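Local coordinates for high-affinity zinc uptake system protein znuA (Streptococcus suis, PDB 3MFQ), which binds zinc and probably serves as the solute-binding component of a metal-uptake transporter, at residues D102-F107 with H170-Y175; H41-K46 with G68-A73. All coordinates share one frame; numbering follows the deposited sequence.

Overall arrangement
Going from the N terminus, the chain passes strands 8-11 and 29-32 and reaches His41, a zinc ligand. Residues 41-46 then lead into helix 47-55. Strand 58-61 of the four-stranded parallel sheet follows, and residues 68-73 return to residues 41-46 at the start of helix 71-77. This closes interaction 2. Interaction 1 brings the loop between strand 100-101 and helix 109-123 against the start of helix 174-179. It closes beyond the long helices 109-123 and 131-156. The two contacts are in series and neither encloses the other. Their centres lie about 19 Å apart, yet they meet at the zinc ion, which His41, His104 and His170 share with Asp254.

Interaction 1: residues D102-F107 with H170-Y175; sequences DPHFWF and HDAFNY. With ZN (zinc ion), chain D.
The imidazole of His104 is covered on one face by CA of Ala172, a CH-pi contact 3.4 Å from the ring centroid, and on the opposite face by Pro103 CG. Asp102 CG lies at its edge. The Tyr175 ring takes Phe105 CA over the centre of one face, 3.7 Å from its centroid. The Phe107 ring lies between Trp106 CD1 on one face and Phe173 on the other. Phe107 and Phe173 form an offset stack, with planes at 29°.

The contact forms part of the zinc site. His104 NE2 and His170 NE2 each bind the metal at 2.2 Å, and His41 and Asp254 complete it. The His170 ring stands oblique to that of His104. Its ND1 is hydrogen-bonded to Glu219.

Asp102 is a second-shell residue, behind His104. Its CG, anti to the backbone N (chi1 -176°), carries the carboxylate toward His104 and Asn174. Asp102 OD1 accepts from His104 ND1 at 2.6 Å, on the syn side. With zinc on NE2, this bond fixes the rotation of the imidazole. OD1 also accepts from His104 N in an Asx turn, which helps hold the carboxylate in place. Asp102 OD2 takes a hydrogen bond from Asn174 ND2 at 2.9 Å, on the anti side. The Tyr175 hydroxyl donates to Asp102 O at 2.6 Å and also bonds Asn91 N. A water donates to His104 O and Ala172 O and accepts from Tyr175 N.

Interaction 2: residues H41-K46 with G68-A73; sequences HLYVAK and GKMVEA. With ZN (zinc ion), chain D.
The loop that starts at the zinc ligand His41 packs here on residues 68-73, with His41 O 4.1 Å from Gly68 CA. His41 NE2 binds the ion at 2.5 Å, alongside His104, His170 and Asp254. No direct hydrogen bond joins the two segments. Two side chains of 68-73, Lys69 and Met70, carry most of the contact.

Lys69 lays its aliphatic part along the carbonyls of Leu42 and Tyr43. Lys69 CB sits 3.2 Å from Tyr43 O. Lys69 CD lies 3.4 Å from Leu42 O and also touches Val44 CG2. The chain bends at its last torsion (chi4 52°), and NZ forms a salt bridge with Asp193. Met70 SD packs on Ala45 and Tyr43. Met70 SD rests 3.6 Å from Ala45 CB and reaches the edge of the Tyr43 ring at CD2, 4.2 Å away. This is a Met-aromatic contact near the ring plane. The Tyr43 hydroxyl is hydrogen-bonded to Asp49. A water bridges the backbones, accepting from Ala45 N and donating to Lys69 O, each at 2.7 Å.

Met70 is the N-cap residue of helix 71-77 and Lys46 that of helix 47-55. The contact therefore joins the loop leading into helix 47-55 to the start of helix 71-77, the helices before and after strand 58-61.

Interaction 1: residues D102-F107 with H170-Y175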
ATOM      1  N   ASP A 102      -1.869  11.766   1.348  1.00 69.72           N
ATOM      2  CA  ASP A 102      -1.918  10.457   0.707  1.00 69.15           C
ATOM      3  C   ASP A 102      -1.237   9.426   1.607  1.00 67.77           C
ATOM      4  O   ASP A 102      -0.043   9.527   1.883  1.00 68.66           O
ATOM      5  CB  ASP A 102      -1.240  10.512  -0.665  1.00 67.00           C
ATOM      6  CG  ASP A 102      -1.341   9.202  -1.426  1.00 70.57           C
ATOM      7  OD1 ASP A 102      -1.661   8.171  -0.803  1.00 72.41           O
ATOM      8  OD2 ASP A 102      -1.095   9.203  -2.652  1.00 70.68           O
ATOM      9  N   PRO A 103      -2.004   8.427   2.069  1.00 43.95           N
ATOM     10  CA  PRO A 103      -1.529   7.442   3.047  1.00 42.44           C
ATOM     11  C   PRO A 103      -0.634   6.353   2.456  1.00 42.43           C
ATOM     12  O   PRO A 103       0.062   5.672   3.209  1.00 42.45           O
ATOM     13  CB  PRO A 103      -2.827   6.817   3.562  1.00 42.50           C
ATOM     14  CG  PRO A 103      -3.776   6.943   2.422  1.00 43.05           C
ATOM     15  CD  PRO A 103      -3.420   8.221   1.716  1.00 42.50           C
ATOM     16  N   HIS A 104      -0.648   6.196   1.137  1.00 42.15           N
ATOM     17  CA  HIS A 104       0.058   5.096   0.489  1.00 41.47           C
ATOM     18  C   HIS A 104       1.562   5.333   0.401  1.00 42.32           C
ATOM     19  O   HIS A 104       2.135   5.304  -0.685  1.00 44.63           O
ATOM     20  CB  HIS A 104      -0.510   4.859  -0.909  1.00 41.57           C
ATOM     21  CG  HIS A 104      -2.004   4.762  -0.942  1.00 43.35           C
ATOM     22  ND1 HIS A 104      -2.811   5.836  -1.242  1.00 44.01           N
ATOM     23  CD2 HIS A 104      -2.833   3.721  -0.709  1.00 44.76           C
ATOM     24  CE1 HIS A 104      -4.077   5.461  -1.196  1.00 46.63           C
ATOM     25  NE2 HIS A 104      -4.117   4.180  -0.873  1.00 43.73           N
ATOM     26  N   PHE A 105       2.195   5.543   1.549  1.00 36.85           N
ATOM     27  CA  PHE A 105       3.614   5.881   1.609  1.00 38.03           C
ATOM     28  C   PHE A 105       4.539   4.688   1.369  1.00 38.31           C
ATOM     29  O   PHE A 105       5.717   4.866   1.059  1.00 38.32           O
ATOM     30  CB  PHE A 105       3.936   6.471   2.978  1.00 37.71           C
ATOM     31  CG  PHE A 105       3.795   5.487   4.098  1.00 35.60           C
ATOM     32  CD1 PHE A 105       2.592   5.343   4.763  1.00 38.81           C
ATOM     33  CD2 PHE A 105       4.861   4.688   4.472  1.00 36.32           C
ATOM     34  CE1 PHE A 105       2.458   4.427   5.789  1.00 40.20           C
ATOM     35  CE2 PHE A 105       4.734   3.772   5.496  1.00 37.00           C
ATOM     36  CZ  PHE A 105       3.531   3.641   6.156  1.00 36.72           C
ATOM     37  N   TRP A 106       4.014   3.479   1.530  1.00 42.52           N
ATOM     38  CA  TRP A 106       4.851   2.277   1.532  1.00 42.14           C
ATOM     39  C   TRP A 106       5.482   1.928   0.181  1.00 41.26           C
ATOM     40  O   TRP A 106       6.419   1.133   0.121  1.00 41.03           O
ATOM     41  CB  TRP A 106       4.078   1.075   2.090  1.00 39.25           C
ATOM     42  CG  TRP A 106       2.732   0.893   1.479  1.00 38.90           C
ATOM     43  CD1 TRP A 106       2.431   0.181   0.358  1.00 40.09           C
ATOM     44  CD2 TRP A 106       1.498   1.432   1.957  1.00 38.95           C
ATOM     45  NE1 TRP A 106       1.083   0.243   0.105  1.00 39.50           N
ATOM     46  CE2 TRP A 106       0.487   1.006   1.073  1.00 39.87           C
ATOM     47  CE3 TRP A 106       1.148   2.233   3.046  1.00 37.53           C
ATOM     48  CZ2 TRP A 106      -0.849   1.354   1.246  1.00 39.71           C
ATOM     49  CZ3 TRP A 106      -0.178   2.577   3.214  1.00 40.98           C
ATOM     50  CH2 TRP A 106      -1.161   2.139   2.319  1.00 39.25           C
ATOM     51  N   PHE A 107       4.974   2.519  -0.898  1.00 38.35           N
ATOM     52  CA  PHE A 107       5.557   2.294  -2.218  1.00 34.63           C
ATOM     53  C   PHE A 107       6.771   3.191  -2.450  1.00 36.42           C
ATOM     54  O   PHE A 107       7.513   3.011  -3.413  1.00 36.43           O
ATOM     55  CB  PHE A 107       4.514   2.486  -3.321  1.00 34.54           C
ATOM     56  CG  PHE A 107       3.449   1.428  -3.336  1.00 36.23           C
ATOM     57  CD1 PHE A 107       3.772   0.105  -3.584  1.00 36.54           C
ATOM     58  CD2 PHE A 107       2.123   1.758  -3.112  1.00 36.41           C
ATOM     59  CE1 PHE A 107       2.792  -0.874  -3.600  1.00 34.91           C
ATOM     60  CE2 PHE A 107       1.139   0.783  -3.127  1.00 36.50           C
ATOM     61  CZ  PHE A 107       1.475  -0.531  -3.372  1.00 36.04           C
ATOM     62  N   HIS A 170      -7.941   3.327  -7.847  1.00 46.37           N
ATOM     63  CA  HIS A 170      -7.879   4.556  -7.060  1.00 46.45           C
ATOM     64  C   HIS A 170      -6.450   5.043  -6.842  1.00 47.20           C
ATOM     65  O   HIS A 170      -5.488   4.308  -7.059  1.00 46.48           O
ATOM     66  CB  HIS A 170      -8.626   4.406  -5.730  1.00 47.38           C
ATOM     67  CG  HIS A 170      -7.868   3.651  -4.684  1.00 52.04           C
ATOM     68  ND1 HIS A 170      -7.688   2.285  -4.731  1.00 54.07           N
ATOM     69  CD2 HIS A 170      -7.264   4.070  -3.546  1.00 51.92           C
ATOM     70  CE1 HIS A 170      -6.996   1.897  -3.675  1.00 47.88           C
ATOM     71  NE2 HIS A 170      -6.727   2.961  -2.941  1.00 47.89           N
ATOM     72  N   ASP A 171      -6.325   6.295  -6.418  1.00 54.92           N
ATOM     73  CA  ASP A 171      -5.028   6.944  -6.281  1.00 55.28           C
ATOM     74  C   ASP A 171      -4.227   6.357  -5.124  1.00 53.52           C
ATOM     75  O   ASP A 171      -4.323   6.826  -3.993  1.00 57.05           O
ATOM     76  CB  ASP A 171      -5.222   8.444  -6.071  1.00 56.36           C
ATOM     77  CG  ASP A 171      -4.127   9.266  -6.710  1.00 61.27           C
ATOM     78  OD1 ASP A 171      -3.068   8.689  -7.041  1.00 57.60           O
ATOM     79  OD2 ASP A 171      -4.328  10.486  -6.885  1.00 68.04           O
ATOM     80  N   ALA A 172      -3.429   5.335  -5.413  1.00 47.93           N
ATOM     81  CA  ALA A 172      -2.693   4.638  -4.365  1.00 47.52           C
ATOM     82  C   ALA A 172      -1.226   4.431  -4.720  1.00 47.49           C
ATOM     83  O   ALA A 172      -0.488   3.796  -3.969  1.00 47.11           O
ATOM     84  CB  ALA A 172      -3.356   3.305  -4.056  1.00 46.05           C
ATOM     85  N   PHE A 173      -0.807   4.964  -5.862  1.00 42.15           N
ATOM     86  CA  PHE A 173       0.558   4.763  -6.332  1.00 37.45           C
ATOM     87  C   PHE A 173       1.277   6.076  -6.614  1.00 41.66           C
ATOM     88  O   PHE A 173       2.219   6.115  -7.405  1.00 43.94           O
ATOM     89  CB  PHE A 173       0.566   3.888  -7.584  1.00 39.54           C
ATOM     90  CG  PHE A 173      -0.002   2.513  -7.367  1.00 40.45           C
ATOM     91  CD1 PHE A 173      -1.345   2.262  -7.588  1.00 42.47           C
ATOM     92  CD2 PHE A 173       0.808   1.470  -6.945  1.00 39.12           C
ATOM     93  CE1 PHE A 173      -1.871   0.997  -7.391  1.00 41.49           C
ATOM     94  CE2 PHE A 173       0.287   0.204  -6.747  1.00 37.47           C
ATOM     95  CZ  PHE A 173      -1.053  -0.032  -6.969  1.00 36.70           C
ATOM     96  N   ASN A 174       0.828   7.147  -5.969  1.00 46.90           N
ATOM     97  CA  ASN A 174       1.476   8.446  -6.112  1.00 45.01           C
ATOM     98  C   ASN A 174       2.916   8.400  -5.637  1.00 43.34           C
ATOM     99  O   ASN A 174       3.805   8.984  -6.256  1.00 45.69           O
ATOM    100  CB  ASN A 174       0.717   9.520  -5.337  1.00 49.37           C
ATOM    101  CG  ASN A 174      -0.505  10.014  -6.077  1.00 53.70           C
ATOM    102  OD1 ASN A 174      -0.492  10.144  -7.300  1.00 53.69           O
ATOM    103  ND2 ASN A 174      -1.569  10.301  -5.338  1.00 56.81           N
ATOM    104  N   TYR A 175       3.141   7.708  -4.528  1.00 46.06           N
ATOM    105  CA  TYR A 175       4.484   7.567  -3.990  1.00 49.04           C
ATOM    106  C   TYR A 175       5.322   6.688  -4.909  1.00 50.90           C
ATOM    107  O   TYR A 175       6.530   6.885  -5.046  1.00 52.57           O
ATOM    108  CB  TYR A 175       4.435   6.986  -2.578  1.00 47.31           C
ATOM    109  CG  TYR A 175       3.858   7.935  -1.552  1.00 48.20           C
ATOM    110  CD1 TYR A 175       4.680   8.783  -0.821  1.00 47.49           C
ATOM    111  CD2 TYR A 175       2.489   7.991  -1.319  1.00 49.35           C
ATOM    112  CE1 TYR A 175       4.157   9.654   0.118  1.00 50.53           C
ATOM    113  CE2 TYR A 175       1.958   8.856  -0.380  1.00 51.43           C
ATOM    114  CZ  TYR A 175       2.796   9.686   0.335  1.00 50.25           C
ATOM    115  OH  TYR A 175       2.275  10.552   1.266  1.00 48.63           O
TER
HETATM  116 ZN    ZN D 401      -5.901   2.946  -0.934  1.00 48.28          ZN
HETATM  117  O   HOH W   1       1.523   5.405  -3.280  1.00 34.40           O

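Interaction 2: residues H41-K46 with G68-A73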
ATOM      1  N   HIS A  41      -9.305   1.411   4.516  1.00 51.59           N
ATOM      2  CA  HIS A  41     -10.035   2.656   4.313  1.00 51.66           C
ATOM      3  C   HIS A  41     -11.440   2.567   4.893  1.00 53.72           C
ATOM      4  O   HIS A  41     -11.993   3.560   5.362  1.00 58.64           O
ATOM      5  CB  HIS A  41     -10.137   2.996   2.826  1.00 53.51           C
ATOM      6  CG  HIS A  41      -8.860   3.492   2.223  1.00 50.77           C
ATOM      7  ND1 HIS A  41      -8.295   4.700   2.571  1.00 49.59           N
ATOM      8  CD2 HIS A  41      -8.055   2.957   1.277  1.00 48.77           C
ATOM      9  CE1 HIS A  41      -7.186   4.880   1.876  1.00 51.02           C
ATOM     10  NE2 HIS A  41      -7.019   3.837   1.082  1.00 51.29           N
ATOM     11  N   LEU A  42     -12.012   1.367   4.858  1.00 41.97           N
ATOM     12  CA  LEU A  42     -13.412   1.174   5.220  1.00 43.86           C
ATOM     13  C   LEU A  42     -13.587   0.378   6.507  1.00 46.24           C
ATOM     14  O   LEU A  42     -14.653   0.408   7.122  1.00 48.76           O
ATOM     15  CB  LEU A  42     -14.150   0.462   4.086  1.00 41.25           C
ATOM     16  CG  LEU A  42     -13.915   1.015   2.683  1.00 43.82           C
ATOM     17  CD1 LEU A  42     -14.657   0.180   1.653  1.00 43.62           C
ATOM     18  CD2 LEU A  42     -14.338   2.472   2.609  1.00 47.55           C
ATOM     19  N   TYR A  43     -12.543  -0.338   6.908  1.00 57.85           N
ATOM     20  CA  TYR A  43     -12.632  -1.215   8.068  1.00 59.98           C
ATOM     21  C   TYR A  43     -13.191  -0.479   9.277  1.00 62.59           C
ATOM     22  O   TYR A  43     -12.736   0.611   9.620  1.00 62.48           O
ATOM     23  CB  TYR A  43     -11.265  -1.812   8.402  1.00 56.12           C
ATOM     24  CG  TYR A  43     -11.335  -3.047   9.271  1.00 55.77           C
ATOM     25  CD1 TYR A  43     -11.424  -4.312   8.705  1.00 57.28           C
ATOM     26  CD2 TYR A  43     -11.314  -2.950  10.656  1.00 54.88           C
ATOM     27  CE1 TYR A  43     -11.486  -5.448   9.492  1.00 57.66           C
ATOM     28  CE2 TYR A  43     -11.376  -4.081  11.452  1.00 58.78           C
ATOM     29  CZ  TYR A  43     -11.463  -5.327  10.864  1.00 59.32           C
ATOM     30  OH  TYR A  43     -11.525  -6.456  11.649  1.00 59.78           O
ATOM     31  N   VAL A  44     -14.193  -1.077   9.913  1.00 71.43           N
ATOM     32  CA  VAL A  44     -14.772  -0.508  11.121  1.00 70.56           C
ATOM     33  C   VAL A  44     -14.439  -1.374  12.328  1.00 69.95           C
ATOM     34  O   VAL A  44     -14.808  -2.546  12.385  1.00 70.47           O
ATOM     35  CB  VAL A  44     -16.297  -0.356  11.005  1.00 70.08           C
ATOM     36  CG1 VAL A  44     -16.863   0.222  12.291  1.00 74.87           C
ATOM     37  CG2 VAL A  44     -16.650   0.523   9.818  1.00 66.15           C
ATOM     38  N   ALA A  45     -13.737  -0.787  13.287  1.00 65.17           N
ATOM     39  CA  ALA A  45     -13.328  -1.502  14.486  1.00 67.48           C
ATOM     40  C   ALA A  45     -14.527  -2.082  15.229  1.00 74.01           C
ATOM     41  O   ALA A  45     -15.423  -1.347  15.645  1.00 74.85           O
ATOM     42  CB  ALA A  45     -12.537  -0.580  15.396  1.00 65.47           C
ATOM     43  N   LYS A  46     -14.538  -3.402  15.382  1.00 66.65           N
ATOM     44  CA  LYS A  46     -15.586  -4.085  16.134  1.00 68.66           C
ATOM     45  C   LYS A  46     -15.125  -4.280  17.573  1.00 68.78           C
ATOM     46  O   LYS A  46     -13.944  -4.127  17.875  1.00 65.37           O
ATOM     47  CB  LYS A  46     -15.903  -5.441  15.496  1.00 69.56           C
ATOM     48  CG  LYS A  46     -17.250  -6.030  15.894  1.00 72.08           C
ATOM     49  CD  LYS A  46     -17.158  -6.907  17.133  1.00 65.21           C
ATOM     50  CE  LYS A  46     -18.542  -7.229  17.665  1.00 67.07           C
ATOM     51  NZ  LYS A  46     -19.310  -5.985  17.953  1.00 68.72           N
ATOM     52  N   GLY A  68      -8.534   5.018   8.274  1.00 53.40           N
ATOM     53  CA  GLY A  68      -9.710   5.797   7.919  1.00 53.16           C
ATOM     54  C   GLY A  68     -10.847   5.833   8.923  1.00 55.24           C
ATOM     55  O   GLY A  68     -11.486   6.869   9.104  1.00 57.82           O
ATOM     56  N   LYS A  69     -11.116   4.707   9.572  1.00 46.07           N
ATOM     57  CA  LYS A  69     -12.230   4.628  10.510  1.00 48.44           C
ATOM     58  C   LYS A  69     -11.818   4.155  11.902  1.00 49.77           C
ATOM     59  O   LYS A  69     -12.627   3.599  12.642  1.00 55.89           O
ATOM     60  CB  LYS A  69     -13.342   3.740   9.948  1.00 53.74           C
ATOM     61  CG  LYS A  69     -14.233   4.443   8.933  1.00 52.72           C
ATOM     62  CD  LYS A  69     -15.297   3.509   8.384  1.00 56.20           C
ATOM     63  CE  LYS A  69     -16.485   4.291   7.844  1.00 64.02           C
ATOM     64  NZ  LYS A  69     -16.070   5.343   6.879  1.00 69.47           N
ATOM     65  N   MET A  70     -10.560   4.387  12.257  1.00 51.00           N
ATOM     66  CA  MET A  70     -10.064   4.025  13.579  1.00 51.01           C
ATOM     67  C   MET A  70      -9.033   5.026  14.076  1.00 51.55           C
ATOM     68  O   MET A  70      -8.268   4.734  14.993  1.00 53.69           O
ATOM     69  CB  MET A  70      -9.464   2.618  13.568  1.00 47.08           C
ATOM     70  CG  MET A  70     -10.440   1.525  13.175  1.00 49.82           C
ATOM     71  SD  MET A  70      -9.703  -0.115  13.252  1.00 57.93           S
ATOM     72  CE  MET A  70      -8.419   0.028  12.015  1.00 52.52           C
ATOM     73  N   VAL A  71      -9.010   6.207  13.472  1.00 35.06           N
ATOM     74  CA  VAL A  71      -8.061   7.229  13.880  1.00 35.86           C
ATOM     75  C   VAL A  71      -8.246   7.573  15.352  1.00 39.68           C
ATOM     76  O   VAL A  71      -7.274   7.703  16.091  1.00 41.02           O
ATOM     77  CB  VAL A  71      -8.178   8.502  13.022  1.00 35.75           C
ATOM     78  CG1 VAL A  71      -7.905   8.180  11.567  1.00 34.35           C
ATOM     79  CG2 VAL A  71      -9.552   9.135  13.183  1.00 45.21           C
ATOM     80  N   GLU A  72      -9.500   7.705  15.775  1.00 83.32           N
ATOM     81  CA  GLU A  72      -9.803   8.048  17.157  1.00 87.32           C
ATOM     82  C   GLU A  72      -9.659   6.909  18.156  1.00 90.18           C
ATOM     83  O   GLU A  72     -10.124   6.995  19.292  1.00 98.36           O
ATOM     84  CB  GLU A  72     -11.130   8.803  17.254  1.00 91.66           C
ATOM     85  CG  GLU A  72     -11.283   9.594  18.543  1.00100.38           C
ATOM     86  CD  GLU A  72     -12.513   9.198  19.331  1.00109.39           C
ATOM     87  OE1 GLU A  72     -12.354   8.559  20.394  1.00109.69           O
ATOM     88  OE2 GLU A  72     -13.634   9.523  18.888  1.00111.83           O
ATOM     89  N   ALA A  73      -9.020   5.834  17.713  1.00 43.56           N
ATOM     90  CA  ALA A  73      -8.732   4.694  18.568  1.00 42.40           C
ATOM     91  C   ALA A  73      -7.277   4.275  18.517  1.00 39.86           C
ATOM     92  O   ALA A  73      -6.698   3.872  19.525  1.00 39.87           O
ATOM     93  CB  ALA A  73      -9.617   3.586  18.013  1.00 38.02           C
TER
HETATM   94 ZN    ZN D 401      -5.901   2.946  -0.934  1.00 48.28          ZN
HETATM   95  O   HOH W   2     -14.395   1.773  13.490  1.00 34.90           O